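Long-range contact in extracellular protein containing a SCP domain (PDB 4IFA), which is of unknown function but is an extracellular protein with an SCP (cysteine-rich secretory protein family) domain, regarded as a vaccine candidate: residues N229-R234 against K313-E318. Residues are numbered along the deposited sequence; the frame is centred on the assembly and turned at random. Where two conformers were deposited one is given.
Sequences NIIRSR and KNLLNE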
ATOM      1  N   ASN A 229      -6.452  -1.525  -8.724  1.00 17.50           N
ATOM      2  CA  ASN A 229      -6.591  -1.248 -10.145  1.00 17.99           C
ATOM      3  C   ASN A 229      -5.216  -1.153 -10.840  1.00 19.58           C
ATOM      4  O   ASN A 229      -5.099  -1.511 -12.006  1.00 18.81           O
ATOM      5  CB  ASN A 229      -7.496  -0.076 -10.435  1.00 19.46           C
ATOM      6  CG  ASN A 229      -8.952  -0.453 -10.366  1.00 18.71           C
ATOM      7  OD1 ASN A 229      -9.294  -1.586 -10.696  1.00 19.72           O
ATOM      8  ND2 ASN A 229      -9.816   0.476  -9.967  1.00 22.43           N
ATOM      9  N   ILE A 230      -4.177  -0.714 -10.130  1.00 18.07           N
ATOM     10  CA  ILE A 230      -2.810  -0.758 -10.675  1.00 17.78           C
ATOM     11  C   ILE A 230      -2.390  -2.210 -10.933  1.00 18.17           C
ATOM     12  O   ILE A 230      -1.814  -2.526 -11.972  1.00 19.38           O
ATOM     13  CB  ILE A 230      -1.840   0.001  -9.768  1.00 19.29           C
ATOM     14  CG1 ILE A 230      -2.142   1.492  -9.923  1.00 23.17           C
ATOM     15  CG2 ILE A 230      -0.380  -0.344 -10.084  1.00 20.52           C
ATOM     16  CD1 ILE A 230      -1.309   2.388  -9.107  1.00 26.74           C
ATOM     17  N   ILE A 231      -2.704  -3.102  -9.990  1.00 16.96           N
ATOM     18  CA  ILE A 231      -2.461  -4.502 -10.201  1.00 18.46           C
ATOM     19  C   ILE A 231      -3.249  -5.004 -11.419  1.00 18.90           C
ATOM     20  O   ILE A 231      -2.688  -5.746 -12.271  1.00 20.41           O
ATOM     21  CB  ILE A 231      -2.851  -5.305  -8.925  1.00 17.51           C
ATOM     22  CG1 ILE A 231      -1.874  -5.029  -7.802  1.00 18.63           C
ATOM     23  CG2 ILE A 231      -2.855  -6.807  -9.233  1.00 19.40           C
ATOM     24  CD1 ILE A 231      -2.331  -5.475  -6.414  1.00 18.55           C
ATOM     25  N   ARG A 232      -4.529  -4.669 -11.503  1.00 19.24           N
ATOM     26  CA  ARG A 232      -5.374  -5.119 -12.647  1.00 19.90           C
ATOM     27  C   ARG A 232      -4.718  -4.666 -13.968  1.00 20.40           C
ATOM     28  O   ARG A 232      -4.545  -5.457 -14.910  1.00 21.12           O
ATOM     29  CB  ARG A 232      -6.809  -4.609 -12.599  1.00 20.53           C
ATOM     30  CG  ARG A 232      -7.664  -4.866 -11.361  1.00 23.92           C
ATOM     31  CD  ARG A 232      -8.252  -6.182 -11.291  1.00 23.37           C
ATOM     32  NE  ARG A 232      -9.306  -6.419 -12.276  1.00 20.90           N
ATOM     33  CZ  ARG A 232     -10.055  -7.517 -12.296  1.00 22.94           C
ATOM     34  NH1 ARG A 232      -9.874  -8.448 -11.386  1.00 22.72           N
ATOM     35  NH2 ARG A 232     -10.991  -7.658 -13.235  1.00 22.47           N
ATOM     36  N   SER A 233      -4.330  -3.406 -14.046  1.00 20.38           N
ATOM     37  CA  SER A 233      -3.706  -2.872 -15.249  1.00 21.20           C
ATOM     38  C   SER A 233      -2.412  -3.611 -15.616  1.00 20.37           C
ATOM     39  O   SER A 233      -2.183  -3.932 -16.778  1.00 22.33           O
ATOM     40  CB  SER A 233      -3.472  -1.361 -15.076  1.00 21.83           C
ATOM     41  OG  SER A 233      -3.018  -0.761 -16.277  1.00 27.38           O
ATOM     42  N   ARG A 234      -1.586  -3.874 -14.606  0.50 19.73           N
ATOM     43  CA  ARG A 234      -0.321  -4.579 -14.776  0.50 20.00           C
ATOM     44  C   ARG A 234      -0.539  -5.955 -15.443  0.50 20.95           C
ATOM     45  O   ARG A 234       0.267  -6.405 -16.274  0.50 23.38           O
ATOM     46  CB  ARG A 234       0.298  -4.768 -13.386  0.50 19.55           C
ATOM     47  CG  ARG A 234       1.673  -5.367 -13.337  0.50 18.58           C
ATOM     48  CD  ARG A 234       2.106  -5.624 -11.865  0.50 17.09           C
ATOM     49  NE  ARG A 234       2.008  -4.406 -11.011  0.50 17.09           N
ATOM     50  CZ  ARG A 234       1.701  -4.420  -9.702  0.50 18.65           C
ATOM     51  NH1 ARG A 234       1.434  -5.569  -9.104  0.50 15.10           N
ATOM     52  NH2 ARG A 234       1.585  -3.303  -8.963  0.50 17.43           N
ATOM     53  N   LYS A 313      -5.857 -14.861  -6.448  1.00 21.04           N
ATOM     54  CA  LYS A 313      -6.901 -15.333  -7.354  1.00 23.20           C
ATOM     55  C   LYS A 313      -8.045 -14.311  -7.438  1.00 22.36           C
ATOM     56  O   LYS A 313      -8.549 -14.064  -8.533  1.00 23.20           O
ATOM     57  CB  LYS A 313      -7.408 -16.749  -6.985  1.00 25.16           C
ATOM     58  CG  LYS A 313      -6.377 -17.833  -7.264  1.00 32.40           C
ATOM     59  CD  LYS A 313      -6.849 -19.264  -7.114  1.00 39.17           C
ATOM     60  CE  LYS A 313      -5.617 -20.207  -7.225  1.00 43.00           C
ATOM     61  NZ  LYS A 313      -4.731 -19.951  -8.411  1.00 44.68           N
ATOM     62  N   ASN A 314      -8.457 -13.709  -6.305  1.00 20.67           N
ATOM     63  CA  ASN A 314      -9.533 -12.729  -6.359  1.00 20.71           C
ATOM     64  C   ASN A 314      -9.076 -11.444  -7.046  1.00 20.18           C
ATOM     65  O   ASN A 314      -9.777 -10.909  -7.910  1.00 21.56           O
ATOM     66  CB  ASN A 314     -10.083 -12.405  -4.972  1.00 20.29           C
ATOM     67  CG  ASN A 314     -10.870 -13.524  -4.368  1.00 22.36           C
ATOM     68  OD1 ASN A 314     -11.634 -14.222  -5.066  1.00 23.22           O
ATOM     69  ND2 ASN A 314     -10.718 -13.696  -3.067  1.00 21.60           N
ATOM     70  N   LEU A 315      -7.860 -10.990  -6.721  1.00 19.60           N
ATOM     71  CA  LEU A 315      -7.317  -9.801  -7.377  1.00 19.88           C
ATOM     72  C   LEU A 315      -7.302  -9.904  -8.878  1.00 20.43           C
ATOM     73  O   LEU A 315      -7.564  -8.946  -9.588  1.00 20.79           O
ATOM     74  CB  LEU A 315      -5.881  -9.545  -6.913  1.00 18.93           C
ATOM     75  CG  LEU A 315      -5.726  -9.113  -5.464  1.00 18.37           C
ATOM     76  CD1 LEU A 315      -4.232  -9.147  -5.072  1.00 19.75           C
ATOM     77  CD2 LEU A 315      -6.282  -7.724  -5.144  1.00 20.43           C
ATOM     78  N   LEU A 316      -7.000 -11.099  -9.379  1.00 18.85           N
ATOM     79  CA  LEU A 316      -6.765 -11.303 -10.812  1.00 21.74           C
ATOM     80  C   LEU A 316      -7.931 -11.938 -11.561  1.00 22.15           C
ATOM     81  O   LEU A 316      -7.797 -12.317 -12.717  1.00 23.84           O
ATOM     82  CB  LEU A 316      -5.479 -12.130 -11.038  1.00 22.48           C
ATOM     83  CG  LEU A 316      -4.193 -11.554 -10.451  1.00 22.06           C
ATOM     84  CD1 LEU A 316      -2.992 -12.411 -10.821  1.00 22.99           C
ATOM     85  CD2 LEU A 316      -3.995 -10.108 -10.854  1.00 21.91           C
ATOM     86  N   ASN A 317      -9.096 -12.015 -10.920  1.00 21.64           N
ATOM     87  CA  ASN A 317     -10.238 -12.651 -11.562  1.00 22.40           C
ATOM     88  C   ASN A 317     -10.914 -11.713 -12.530  1.00 22.83           C
ATOM     89  O   ASN A 317     -11.492 -10.713 -12.127  1.00 23.32           O
ATOM     90  CB  ASN A 317     -11.227 -13.150 -10.504  1.00 23.13           C
ATOM     91  CG  ASN A 317     -12.314 -14.042 -11.091  1.00 24.22           C
ATOM     92  OD1 ASN A 317     -12.514 -14.120 -12.311  1.00 24.38           O
ATOM     93  ND2 ASN A 317     -13.012 -14.754 -10.209  1.00 25.84           N
ATOM     94  N   GLU A 318     -10.843 -12.022 -13.817  1.00 25.09           N
ATOM     95  CA  GLU A 318     -11.465 -11.177 -14.828  1.00 26.54           C
ATOM     96  C   GLU A 318     -13.008 -11.148 -14.709  1.00 28.41           C
ATOM     97  O   GLU A 318     -13.669 -10.227 -15.233  1.00 29.08           O
ATOM     98  CB  GLU A 318     -11.043 -11.638 -16.241  1.00 30.98           C
ATOM     99  CG  GLU A 318     -11.518 -10.702 -17.370  1.00 36.19           C
ATOM    100  CD  GLU A 318     -10.740 -10.876 -18.667  1.00 48.19           C
ATOM    101  OE1 GLU A 318     -10.383 -12.037 -18.996  1.00 54.59           O
ATOM    102  OE2 GLU A 318     -10.496  -9.854 -19.366  1.00 50.86           O
TER
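R232, in the last turn of helix 210-234, reaches across to the backbone where helix 309-315 gives way to a loop, and its guanidinium takes up two carbonyl oxygens there. R232 NH1 donates to L315 O at 3.0 Å and to N317 O at 2.9 Å, both fairly straight, the second with an N-H...O angle of 158°. R232 NH2 adds a longer, more bent bond to N317 O (3.3 Å, 135°), so this oxygen is held end-on by two nitrogens coming from the same face of its peptide. Both acceptors lie at the guanidinium edge, near its plane, whereas the donors stand above the carbonyl planes. The bend at chi2 (-81°) brings R232 CD to 3.3 Å from L315 O, and a second bend at chi3 swings the guanidinium on to the carbonyls. R232 NE also donates to P238 O, outside the two segments, which further limits rotation of the group.

The apolar part of the contact lies beside this polar grip. I231 CG2, anti to the backbone N, meets L316 CD2 at 3.9 Å, the two side chains crossing at about a right angle, while I231 CD1 approaches L315 CD1 more loosely at 4.3 Å. Branched aliphatic residues suit this seam: L302 of helix 298-306 touches both I231 and L315, continuing the apolar core.

L316 is the first residue to leave helical geometry, and carbonyls at such an end often lack main-chain partners. A planar, multi-donor arginine can serve two at once, L315 O at the helix end and N317 O in the loop. The chemistry thus implies a polar tie, probably charge-assisted, between two helix ends within the SCP domain, backed by aliphatic contact.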